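Local coordinates for glycosyl hydrolase family 2, TIM barrel domain protein (Parabacteroides merdae ATCC 43184, PDB 6DXU) that probably hydrolyses beta-glucuronides, as a family 2 glycoside hydrolase (beta-glucuronidase) of a human gut bacterium, at residues Gly329-Glu334 / His512-Gly517; Thr588-Phe593 / Tyr626-Tyr631. All blocks are in the same frame, centred on the assembly; numbering follows the deposited sequence.

In the fold
Both contacts are buried in the TIM barrel domain, their centres about 9 Å apart, and they come in series along the chain. Interaction 1 links strands 323-331 and 512-513, which are not direct neighbours: strand 587-589 runs between them, parallel to both, and its continuation supplies one half of interaction 2. The two contacts meet directly, as His331 ND1 lies 2.8 Å from Tyr590 O, a probable hydrogen bond, and Glu514 N lies 2.8 Å from Ala589 O. Interaction 1 lies probably on the inner side of the barrel, where strand 587-589 closes it against strand 323-331, while interaction 2 packs the same closing region against helix 623-632.

Interaction 1 (Gly329-Glu334 / His512-Gly517); sequences GTHRHE and HVEWGG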
loop_
_atom_site.group_PDB
_atom_site.type_symbol
_atom_site.label_atom_id
_atom_site.label_comp_id
_atom_site.label_asym_id
_atom_site.label_seq_id
_atom_site.Cartn_x
_atom_site.Cartn_y
_atom_site.Cartn_z
ATOM N N GLY D 329 -23.512 -34.243 28.051
ATOM C CA GLY D 329 -22.905 -32.984 27.686
ATOM C C GLY D 329 -23.766 -31.746 27.812
ATOM O O GLY D 329 -24.993 -31.820 27.909
ATOM N N THR D 330 -23.108 -30.591 27.801
ATOM C CA THR D 330 -23.792 -29.315 27.707
ATOM C C THR D 330 -22.933 -28.409 26.827
ATOM O O THR D 330 -21.964 -28.857 26.202
ATOM C CB THR D 330 -24.073 -28.747 29.108
ATOM O OG1 THR D 330 -24.908 -27.585 29.003
ATOM C CG2 THR D 330 -22.780 -28.388 29.827
ATOM N N HIS D 331 -23.316 -27.145 26.742
ATOM C CA HIS D 331 -22.529 -26.110 26.079
ATOM C C HIS D 331 -22.478 -24.897 26.985
ATOM O O HIS D 331 -23.273 -24.760 27.918
ATOM C CB HIS D 331 -23.116 -25.632 24.748
ATOM C CG HIS D 331 -23.219 -26.669 23.675
ATOM N ND1 HIS D 331 -24.162 -27.674 23.690
ATOM C CD2 HIS D 331 -22.565 -26.783 22.492
ATOM C CE1 HIS D 331 -24.058 -28.386 22.577
ATOM N NE2 HIS D 331 -23.098 -27.865 21.833
ATOM N N ARG D 332 -21.582 -23.971 26.660
ATOM C CA ARG D 332 -21.637 -22.682 27.326
ATOM C C ARG D 332 -21.131 -21.607 26.377
ATOM O O ARG D 332 -20.300 -21.866 25.501
ATOM C CB ARG D 332 -20.835 -22.685 28.637
ATOM C CG ARG D 332 -19.330 -22.567 28.464
ATOM C CD ARG D 332 -18.591 -22.543 29.803
ATOM N NE ARG D 332 -18.911 -21.370 30.637
ATOM C CZ ARG D 332 -18.283 -20.193 30.574
ATOM N NH1 ARG D 332 -17.296 -19.987 29.700
ATOM N NH2 ARG D 332 -18.636 -19.212 31.400
ATOM N N HIS D 333 -21.691 -20.414 26.529
ATOM C CA HIS D 333 -21.135 -19.193 25.971
ATOM C C HIS D 333 -20.432 -18.408 27.076
ATOM O O HIS D 333 -20.772 -18.523 28.262
ATOM C CB HIS D 333 -22.232 -18.332 25.330
ATOM C CG HIS D 333 -22.456 -18.617 23.877
ATOM N ND1 HIS D 333 -21.493 -18.384 22.916
ATOM C CD2 HIS D 333 -23.535 -19.103 23.219
ATOM C CE1 HIS D 333 -21.972 -18.716 21.729
ATOM N NE2 HIS D 333 -23.209 -19.156 21.886
ATOM N N GLU D 334 -19.429 -17.627 26.687
ATOM C CA GLU D 334 -18.812 -16.679 27.613
ATOM C C GLU D 334 -19.710 -15.458 27.646
ATOM O O GLU D 334 -19.567 -14.526 26.849
ATOM C CB GLU D 334 -17.394 -16.322 27.193
ATOM C CG GLU D 334 -16.433 -17.476 27.278
ATOM C CD GLU D 334 -14.986 -17.039 27.088
ATOM O OE1 GLU D 334 -14.088 -17.836 27.400
ATOM O OE2 GLU D 334 -14.745 -15.885 26.678
ATOM N N HIS D 512 -24.043 -36.245 19.007
ATOM C CA HIS D 512 -25.168 -35.328 18.836
ATOM C C HIS D 512 -24.942 -34.089 19.705
ATOM O O HIS D 512 -25.083 -34.154 20.924
ATOM C CB HIS D 512 -26.463 -36.048 19.206
ATOM C CG HIS D 512 -27.677 -35.170 19.236
ATOM N ND1 HIS D 512 -28.865 -35.574 19.808
ATOM C CD2 HIS D 512 -27.895 -33.924 18.750
ATOM C CE1 HIS D 512 -29.759 -34.608 19.684
ATOM N NE2 HIS D 512 -29.199 -33.599 19.035
ATOM N N VAL D 513 -24.601 -32.952 19.105
ATOM C CA VAL D 513 -24.475 -31.723 19.887
ATOM C C VAL D 513 -25.578 -30.742 19.494
ATOM O O VAL D 513 -25.803 -30.484 18.307
ATOM C CB VAL D 513 -23.080 -31.082 19.775
ATOM C CG1 VAL D 513 -22.048 -31.945 20.524
ATOM C CG2 VAL D 513 -22.685 -30.844 18.331
ATOM N N GLU D 514 -26.248 -30.201 20.520
ATOM C CA GLU D 514 -27.342 -29.227 20.501
ATOM C C GLU D 514 -28.689 -29.921 20.445
ATOM O O GLU D 514 -29.035 -30.578 19.459
ATOM C CB GLU D 514 -27.234 -28.196 19.360
ATOM C CG GLU D 514 -25.932 -27.392 19.399
ATOM C CD GLU D 514 -25.956 -26.172 18.493
ATOM O OE1 GLU D 514 -27.066 -25.678 18.187
ATOM O OE2 GLU D 514 -24.863 -25.709 18.101
ATOM N N TRP D 515 -29.443 -29.768 21.526
ATOM C CA TRP D 515 -30.850 -30.128 21.601
ATOM C C TRP D 515 -31.407 -29.396 22.807
ATOM O O TRP D 515 -30.653 -28.848 23.618
ATOM C CB TRP D 515 -31.063 -31.648 21.704
ATOM C CG TRP D 515 -30.401 -32.342 22.897
ATOM C CD1 TRP D 515 -29.114 -32.815 22.961
ATOM C CD2 TRP D 515 -31.000 -32.642 24.178
ATOM N NE1 TRP D 515 -28.879 -33.392 24.196
ATOM C CE2 TRP D 515 -30.021 -33.303 24.955
ATOM C CE3 TRP D 515 -32.272 -32.429 24.729
ATOM C CZ2 TRP D 515 -30.266 -33.733 26.268
ATOM C CZ3 TRP D 515 -32.517 -32.857 26.033
ATOM C CH2 TRP D 515 -31.517 -33.505 26.787
ATOM N N GLY D 516 -32.734 -29.389 22.918
ATOM C CA GLY D 516 -33.384 -28.755 24.056
ATOM C C GLY D 516 -34.599 -27.928 23.692
ATOM O O GLY D 516 -35.271 -28.215 22.693
ATOM N N GLY D 517 -34.883 -26.897 24.489
ATOM C CA GLY D 517 -35.993 -25.994 24.219
ATOM C C GLY D 517 -35.928 -24.794 25.141
ATOM O O GLY D 517 -35.301 -24.839 26.200
#
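His331 meets Val513 and Glu514 with the imidazole edge, and both partners lie near the ring plane. The far end of the ring does the touching: CE1 comes to 3.5 Å from the backbone Glu514 N, and NE2 to 3.8 Å from Val513 CB. Glu514 CG is also 3.8 Å from NE2, so the corner formed by CE1 and NE2 meets Val513 CB, Glu514 N and Glu514 CG where the chain leaves strand 512-513. With chi1 at -62°, His331 CG stands beside its own backbone N and anti to the carbonyl carbon, which carries the ring across to this position. The contact is van der Waals packing, and the polar groups look to other partners: ND1 of the imidazole bonds Tyr590 O, and Glu514 N, although CE1 packs on it, probably gives its hydrogen bond to Ala589 O. Trp591 meets the imidazole edge-to-face. Strand 587-589 lies between the two segments in the parallel barrel sheet, and Ala589 touches both His331 and Val513. This is consistent with a position for the histidine among the side chains directed into the TIM barrel, at the end of the strands where the chain passes into loops; in TIM-barrel enzymes, the loops after the strands form the active-site face. Past CG the Glu514 chain is extended, and its carboxylate stands nearly perpendicular to the imidazole, the planes 89° apart. OE2 is still 4.7 Å from His331 NE2, without contact, and forms its salt bridge with Arg364 instead.

Interaction 2 (Thr588-Phe593 / Tyr626-Tyr631); sequences TAYWPF and YVFQSY
One face of the Tyr590 ring receives the edge of Phe628, which comes with CZ and CE2 foremost; at the rim of the tyrosine, in its plane, lies the carbonyl carbon of Pro592. Seen from the phenylalanine, Tyr590 CD2 sits at the edge and in the ring plane. The pair is an offset edge-to-face stack: the centroids are 5.4 Å apart and the planes stand at 80°. The offset runs toward the root of the tyrosine, since Phe628 CZ, 3.5 Å from Tyr590 CD2, is almost as near to Tyr590 CB. Phe628 CE2 stands further back, 3.9 Å from Tyr590 CD2. The tyrosine ring reaches the helix because its CG is anti to the backbone N (chi1 -176°), and its hydroxyl then extends to a hydrogen bond with Lys612 O. This is packing between the TIM barrel and its outer layer: Tyr590 directly follows strand 587-589, and Phe628 projects from helix 623-632, which comes after that last strand of the barrel. Ile572 of helix 565-579 touches both rings, and Leu576 adds to the packing of Phe628. Replacing Tyr590 by an alanine removes the ring and its hydroxyl, which would probably open a gap beside the Phe628 edge and deprive Lys612 O of this donor. In the helix itself, Val627 O serves two donors, Ser630 OG at 2.7 Å and Tyr631 N, besides a weak one from Ser630 N. The serine hydroxyl is thus bound back onto the helix backbone, while Tyr631 OH bonds Asp573 of helix 565-579.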
loop_
_atom_site.group_PDB
_atom_site.type_symbol
_atom_site.label_atom_id
_atom_site.label_comp_id
_atom_site.label_asym_id
_atom_site.label_seq_id
_atom_site.Cartn_x
_atom_site.Cartn_y
_atom_site.Cartn_z
ATOM N N THR D 588 -24.495 -37.015 23.891
ATOM C CA THR D 588 -25.086 -35.789 23.371
ATOM C C THR D 588 -24.651 -34.615 24.233
ATOM O O THR D 588 -24.078 -34.784 25.312
ATOM C CB THR D 588 -26.620 -35.811 23.353
ATOM O OG1 THR D 588 -27.092 -35.572 24.683
ATOM C CG2 THR D 588 -27.174 -37.144 22.835
ATOM N N ALA D 589 -24.958 -33.410 23.750
ATOM C CA ALA D 589 -24.743 -32.202 24.534
ATOM C C ALA D 589 -25.962 -31.299 24.403
ATOM O O ALA D 589 -26.275 -30.829 23.299
ATOM C CB ALA D 589 -23.462 -31.484 24.084
ATOM N N TYR D 590 -26.643 -31.064 25.528
ATOM C CA TYR D 590 -27.747 -30.109 25.580
ATOM C C TYR D 590 -27.244 -28.701 25.247
ATOM O O TYR D 590 -26.121 -28.328 25.601
ATOM C CB TYR D 590 -28.378 -30.147 26.985
ATOM C CG TYR D 590 -29.603 -29.264 27.100
ATOM C CD1 TYR D 590 -29.470 -27.897 27.355
ATOM C CD2 TYR D 590 -30.885 -29.783 26.925
ATOM C CE1 TYR D 590 -30.579 -27.066 27.415
ATOM C CE2 TYR D 590 -32.012 -28.953 27.002
ATOM C CZ TYR D 590 -31.845 -27.594 27.243
ATOM O OH TYR D 590 -32.942 -26.741 27.303
ATOM N N TRP D 591 -28.087 -27.903 24.572
ATOM C CA TRP D 591 -27.746 -26.522 24.213
ATOM C C TRP D 591 -28.680 -25.512 24.877
ATOM O O TRP D 591 -29.876 -25.480 24.545
ATOM C CB TRP D 591 -27.791 -26.303 22.690
ATOM C CG TRP D 591 -27.541 -24.854 22.338
ATOM C CD1 TRP D 591 -28.464 -23.840 22.281
ATOM C CD2 TRP D 591 -26.268 -24.250 22.054
ATOM N NE1 TRP D 591 -27.839 -22.642 21.966
ATOM C CE2 TRP D 591 -26.495 -22.874 21.813
ATOM C CE3 TRP D 591 -24.966 -24.746 21.950
ATOM C CZ2 TRP D 591 -25.464 -21.993 21.497
ATOM C CZ3 TRP D 591 -23.934 -23.862 21.632
ATOM C CH2 TRP D 591 -24.196 -22.502 21.406
ATOM N N PRO D 592 -28.201 -24.619 25.754
ATOM C CA PRO D 592 -26.913 -24.573 26.438
ATOM C C PRO D 592 -27.120 -24.840 27.918
ATOM O O PRO D 592 -28.251 -25.069 28.368
ATOM C CB PRO D 592 -26.483 -23.129 26.247
ATOM C CG PRO D 592 -27.812 -22.391 26.490
ATOM C CD PRO D 592 -28.901 -23.327 25.906
ATOM N N PHE D 593 -26.042 -24.737 28.691
ATOM C CA PHE D 593 -26.178 -24.815 30.139
ATOM C C PHE D 593 -26.917 -23.601 30.693
ATOM O O PHE D 593 -27.802 -23.735 31.553
ATOM C CB PHE D 593 -24.799 -24.932 30.778
ATOM C CG PHE D 593 -24.834 -25.102 32.263
ATOM C CD1 PHE D 593 -25.439 -26.209 32.828
ATOM C CD2 PHE D 593 -24.237 -24.168 33.093
ATOM C CE1 PHE D 593 -25.458 -26.385 34.200
ATOM C CE2 PHE D 593 -24.243 -24.334 34.458
ATOM C CZ PHE D 593 -24.851 -25.447 35.022
ATOM N N TYR D 626 -32.566 -29.659 37.731
ATOM C CA TYR D 626 -32.734 -30.818 38.604
ATOM C C TYR D 626 -33.119 -32.066 37.834
ATOM O O TYR D 626 -32.887 -33.180 38.327
ATOM C CB TYR D 626 -33.769 -30.486 39.679
ATOM C CG TYR D 626 -33.314 -29.280 40.450
ATOM C CD1 TYR D 626 -32.360 -29.405 41.451
ATOM C CD2 TYR D 626 -33.755 -28.015 40.116
ATOM C CE1 TYR D 626 -31.903 -28.297 42.136
ATOM C CE2 TYR D 626 -33.307 -26.910 40.793
ATOM C CZ TYR D 626 -32.384 -27.054 41.795
ATOM O OH TYR D 626 -31.939 -25.942 42.468
ATOM N N VAL D 627 -33.668 -31.909 36.628
ATOM C CA VAL D 627 -33.942 -33.078 35.802
ATOM C C VAL D 627 -32.630 -33.768 35.439
ATOM O O VAL D 627 -32.443 -34.963 35.695
ATOM C CB VAL D 627 -34.741 -32.683 34.550
ATOM C CG1 VAL D 627 -35.107 -33.942 33.744
ATOM C CG2 VAL D 627 -35.973 -31.860 34.909
ATOM N N PHE D 628 -31.689 -33.006 34.868
ATOM C CA PHE D 628 -30.361 -33.543 34.573
ATOM C C PHE D 628 -29.711 -34.121 35.824
ATOM O O PHE D 628 -29.197 -35.243 35.809
ATOM C CB PHE D 628 -29.473 -32.446 33.975
ATOM C CG PHE D 628 -29.700 -32.200 32.506
ATOM C CD1 PHE D 628 -29.220 -33.093 31.555
ATOM C CD2 PHE D 628 -30.368 -31.069 32.068
ATOM C CE1 PHE D 628 -29.421 -32.861 30.199
ATOM C CE2 PHE D 628 -30.569 -30.836 30.717
ATOM C CZ PHE D 628 -30.098 -31.730 29.782
ATOM N N GLN D 629 -29.735 -33.371 36.927
ATOM C CA GLN D 629 -29.043 -33.823 38.128
ATOM C C GLN D 629 -29.617 -35.143 38.627
ATOM O O GLN D 629 -28.871 -36.017 39.093
ATOM C CB GLN D 629 -29.129 -32.753 39.215
ATOM C CG GLN D 629 -28.257 -33.005 40.421
ATOM C CD GLN D 629 -28.346 -31.876 41.419
ATOM O OE1 GLN D 629 -29.433 -31.533 41.882
ATOM N NE2 GLN D 629 -27.206 -31.285 41.755
ATOM N N SER D 630 -30.936 -35.327 38.490
ATOM C CA SER D 630 -31.576 -36.541 39.001
ATOM C C SER D 630 -31.192 -37.775 38.193
ATOM O O SER D 630 -31.187 -38.898 38.728
ATOM C CB SER D 630 -33.097 -36.371 39.001
ATOM O OG SER D 630 -33.620 -36.355 37.681
ATOM N N TYR D 631 -30.871 -37.587 36.916
ATOM C CA TYR D 631 -30.465 -38.669 36.032
ATOM C C TYR D 631 -28.966 -38.918 36.034
ATOM O O TYR D 631 -28.543 -40.040 35.750
ATOM C CB TYR D 631 -30.897 -38.366 34.601
ATOM C CG TYR D 631 -32.292 -38.804 34.216
ATOM C CD1 TYR D 631 -33.355 -37.913 34.273
ATOM C CD2 TYR D 631 -32.531 -40.083 33.732
ATOM C CE1 TYR D 631 -34.620 -38.284 33.877
ATOM C CE2 TYR D 631 -33.789 -40.474 33.349
ATOM C CZ TYR D 631 -34.834 -39.565 33.423
ATOM O OH TYR D 631 -36.093 -39.936 33.034
#